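Peptidoglycan-binding domain 1 (Burkholderia, PDB 5NM7) probably cleaves bacterial peptidoglycan as a modular phage endolysin, joining a putative peptidoglycan-binding domain to a lysozyme-like N-acetylmuramidase catalytic domain. Local coordinates at residues A159-A164 with E174-G179. Residues are numbered along the deposited sequence; the frame is centred on the assembly and turned at random.
Sequences ARLASA and EATSWG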
ATOM      1  N   ALA A 159       6.870 -14.943  12.622  1.00 19.50           N
ATOM      2  CA  ALA A 159       7.421 -15.638  13.809  1.00 20.58           C
ATOM      3  C   ALA A 159       7.123 -14.842  15.079  1.00 20.72           C
ATOM      4  O   ALA A 159       6.696 -15.405  16.094  1.00 21.76           O
ATOM      5  CB  ALA A 159       8.917 -15.908  13.655  1.00 22.64           C
ATOM      6  N   ARG A 160       7.332 -13.522  15.022  1.00 20.46           N
ATOM      7  CA  ARG A 160       7.008 -12.660  16.148  1.00 20.38           C
ATOM      8  C   ARG A 160       5.493 -12.695  16.446  1.00 19.96           C
ATOM      9  O   ARG A 160       5.083 -12.799  17.616  1.00 21.96           O
ATOM     10  CB  ARG A 160       7.457 -11.232  15.867  1.00 21.33           C
ATOM     11  CG  ARG A 160       8.964 -11.080  15.749  1.00 21.78           C
ATOM     12  CD  ARG A 160       9.334  -9.624  15.487  1.00 22.06           C
ATOM     13  NE  ARG A 160       9.181  -8.876  16.702  1.00 22.79           N
ATOM     14  CZ  ARG A 160       8.709  -7.658  16.833  1.00 28.89           C
ATOM     15  NH1 ARG A 160       8.194  -6.956  15.769  1.00 27.64           N
ATOM     16  NH2 ARG A 160       8.718  -7.159  18.078  1.00 28.11           N
ATOM     17  N   LEU A 161       4.678 -12.570  15.402  1.00 18.23           N
ATOM     18  CA  LEU A 161       3.222 -12.617  15.542  1.00 18.06           C
ATOM     19  C   LEU A 161       2.779 -13.974  16.175  1.00 20.09           C
ATOM     20  O   LEU A 161       1.993 -13.993  17.125  1.00 19.20           O
ATOM     21  CB  LEU A 161       2.518 -12.431  14.217  1.00 19.45           C
ATOM     22  CG  LEU A 161       0.990 -12.499  14.236  1.00 18.32           C
ATOM     23  CD1 LEU A 161       0.405 -11.496  15.196  1.00 20.63           C
ATOM     24  CD2 LEU A 161       0.407 -12.321  12.846  1.00 19.65           C
ATOM     25  N   ALA A 162       3.348 -15.073  15.668  1.00 20.49           N
ATOM     26  CA  ALA A 162       3.017 -16.422  16.121  1.00 22.37           C
ATOM     27  C   ALA A 162       3.300 -16.541  17.625  1.00 22.32           C
ATOM     28  O   ALA A 162       2.503 -17.154  18.349  1.00 22.34           O
ATOM     29  CB  ALA A 162       3.777 -17.468  15.325  1.00 23.95           C
ATOM     30  N   SER A 163       4.430 -15.989  18.071  1.00 21.74           N
ATOM     31  CA  SER A 163       4.811 -15.990  19.497  1.00 23.22           C
ATOM     32  C   SER A 163       3.886 -15.121  20.319  1.00 24.87           C
ATOM     33  O   SER A 163       3.357 -15.546  21.349  1.00 23.30           O
ATOM     34  CB  SER A 163       6.250 -15.588  19.704  1.00 25.83           C
ATOM     35  OG  SER A 163       7.117 -16.350  18.907  1.00 28.51           O
ATOM     36  N   ALA A 164       3.635 -13.908  19.833  1.00 23.05           N
ATOM     37  CA  ALA A 164       2.647 -13.059  20.484  1.00 24.19           C
ATOM     38  C   ALA A 164       1.264 -13.696  20.577  1.00 23.67           C
ATOM     39  O   ALA A 164       0.572 -13.531  21.602  1.00 26.41           O
ATOM     40  CB  ALA A 164       2.565 -11.729  19.753  1.00 23.03           C
ATOM     41  N   GLU A 174      -4.518  -7.496  16.910  1.00 19.93           N
ATOM     42  CA  GLU A 174      -4.766  -6.053  17.144  1.00 19.64           C
ATOM     43  C   GLU A 174      -3.502  -5.182  17.167  1.00 18.98           C
ATOM     44  O   GLU A 174      -3.538  -4.018  16.735  1.00 17.99           O
ATOM     45  CB  GLU A 174      -5.584  -5.879  18.446  1.00 20.20           C
ATOM     46  CG  GLU A 174      -7.016  -6.352  18.301  1.00 22.07           C
ATOM     47  CD  GLU A 174      -7.820  -6.194  19.594  1.00 24.58           C
ATOM     48  OE1 GLU A 174      -7.206  -5.994  20.652  1.00 27.24           O
ATOM     49  OE2 GLU A 174      -9.046  -6.237  19.499  1.00 26.04           O
ATOM     50  N   ALA A 175      -2.380  -5.743  17.635  1.00 17.47           N
ATOM     51  CA  ALA A 175      -1.106  -5.089  17.734  1.00 17.62           C
ATOM     52  C   ALA A 175      -0.257  -5.259  16.461  1.00 17.49           C
ATOM     53  O   ALA A 175       0.951  -4.968  16.494  1.00 18.81           O
ATOM     54  CB  ALA A 175      -0.331  -5.665  18.891  1.00 19.06           C
ATOM     55  N   THR A 176      -0.872  -5.670  15.367  1.00 17.27           N
ATOM     56  CA  THR A 176      -0.146  -5.859  14.120  1.00 15.88           C
ATOM     57  C   THR A 176      -0.768  -4.968  13.047  1.00 15.09           C
ATOM     58  O   THR A 176      -1.983  -4.798  13.022  1.00 15.41           O
ATOM     59  CB  THR A 176      -0.189  -7.334  13.721  1.00 15.59           C
ATOM     60  OG1 THR A 176       0.437  -8.079  14.762  1.00 16.24           O
ATOM     61  CG2 THR A 176       0.565  -7.578  12.414  1.00 16.72           C
ATOM     62  N   SER A 177       0.070  -4.411  12.177  1.00 15.99           N
ATOM     63  CA  SER A 177      -0.434  -3.713  10.973  1.00 17.13           C
ATOM     64  C   SER A 177      -0.491  -4.611   9.768  1.00 17.23           C
ATOM     65  O   SER A 177       0.430  -5.414   9.546  1.00 17.07           O
ATOM     66  CB  SER A 177       0.428  -2.487  10.672  1.00 17.79           C
ATOM     67  OG  SER A 177       1.808  -2.811  10.633  1.00 18.31           O
ATOM     68  N   TRP A 178      -1.506  -4.446   8.932  1.00 16.92           N
ATOM     69  CA  TRP A 178      -1.818  -5.411   7.879  1.00 16.00           C
ATOM     70  C   TRP A 178      -1.931  -4.810   6.528  1.00 16.13           C
ATOM     71  O   TRP A 178      -2.565  -3.778   6.345  1.00 16.03           O
ATOM     72  CB  TRP A 178      -3.161  -6.065   8.192  1.00 16.53           C
ATOM     73  CG  TRP A 178      -3.096  -6.820   9.460  1.00 16.23           C
ATOM     74  CD1 TRP A 178      -3.285  -6.345  10.730  1.00 15.61           C
ATOM     75  CD2 TRP A 178      -2.783  -8.192   9.597  1.00 17.48           C
ATOM     76  NE1 TRP A 178      -3.086  -7.321  11.638  1.00 16.67           N
ATOM     77  CE2 TRP A 178      -2.759  -8.473  10.975  1.00 16.98           C
ATOM     78  CE3 TRP A 178      -2.484  -9.204   8.683  1.00 16.82           C
ATOM     79  CZ2 TRP A 178      -2.501  -9.737  11.474  1.00 17.77           C
ATOM     80  CZ3 TRP A 178      -2.209 -10.452   9.181  1.00 18.04           C
ATOM     81  CH2 TRP A 178      -2.205 -10.709  10.555  1.00 17.50           C
ATOM     82  N   GLY A 179      -1.320  -5.485   5.560  1.00 15.69           N
ATOM     83  CA  GLY A 179      -1.538  -5.238   4.152  1.00 16.51           C
ATOM     84  C   GLY A 179      -0.851  -3.985   3.634  1.00 15.19           C
ATOM     85  O   GLY A 179       0.012  -3.409   4.292  1.00 16.13           O
TER
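Leu-161 reaches from its helix to two side chains of a short strand, Thr-176 and Trp-178. One methyl goes to each. CD1 lies 3.4 Å from OG1 of Thr-176, and the two side chains cross at about a right angle. CD2 meets the six-membered part of the indole at its far end, 3.8 Å from CH2 of Trp-178. The leucine and tryptophan side chains approach from opposite directions, and the methyl comes to the ring obliquely. With CG anti to the backbone N (chi1 178°), Leu-161 extends off the helix and presents its forked end to the strand.

No hydrogen bond joins the two segments; the contact is mainly apolar and buried. The hydroxyl of Thr-176 is nevertheless satisfied, because it bonds to the carbonyl of Ala-172 in the preceding helix. The same oxygen is the one that meets CD1 of Leu-161. The other branch, CG2 of Thr-176, rests 3.5 Å above the plane of the Trp-178 ring, displaced toward its rim. The indole is further anchored by NE1, which bonds to the carbonyl of Leu-173. Both polar groups are thus tied to the end of helix 169-174, just before the strand starts.

Strand 176-178 is the middle strand of a small antiparallel sheet, between 115-117 and 183-184, within the N-acetylmuramidase region. Ile-115 touches both Thr-176 and Trp-178 from the adjacent strand. Val-200 and Met-203 of helix 196-205 also pack on the indole. Through Leu-161, helix 156-167 joins the central strand of this sheet.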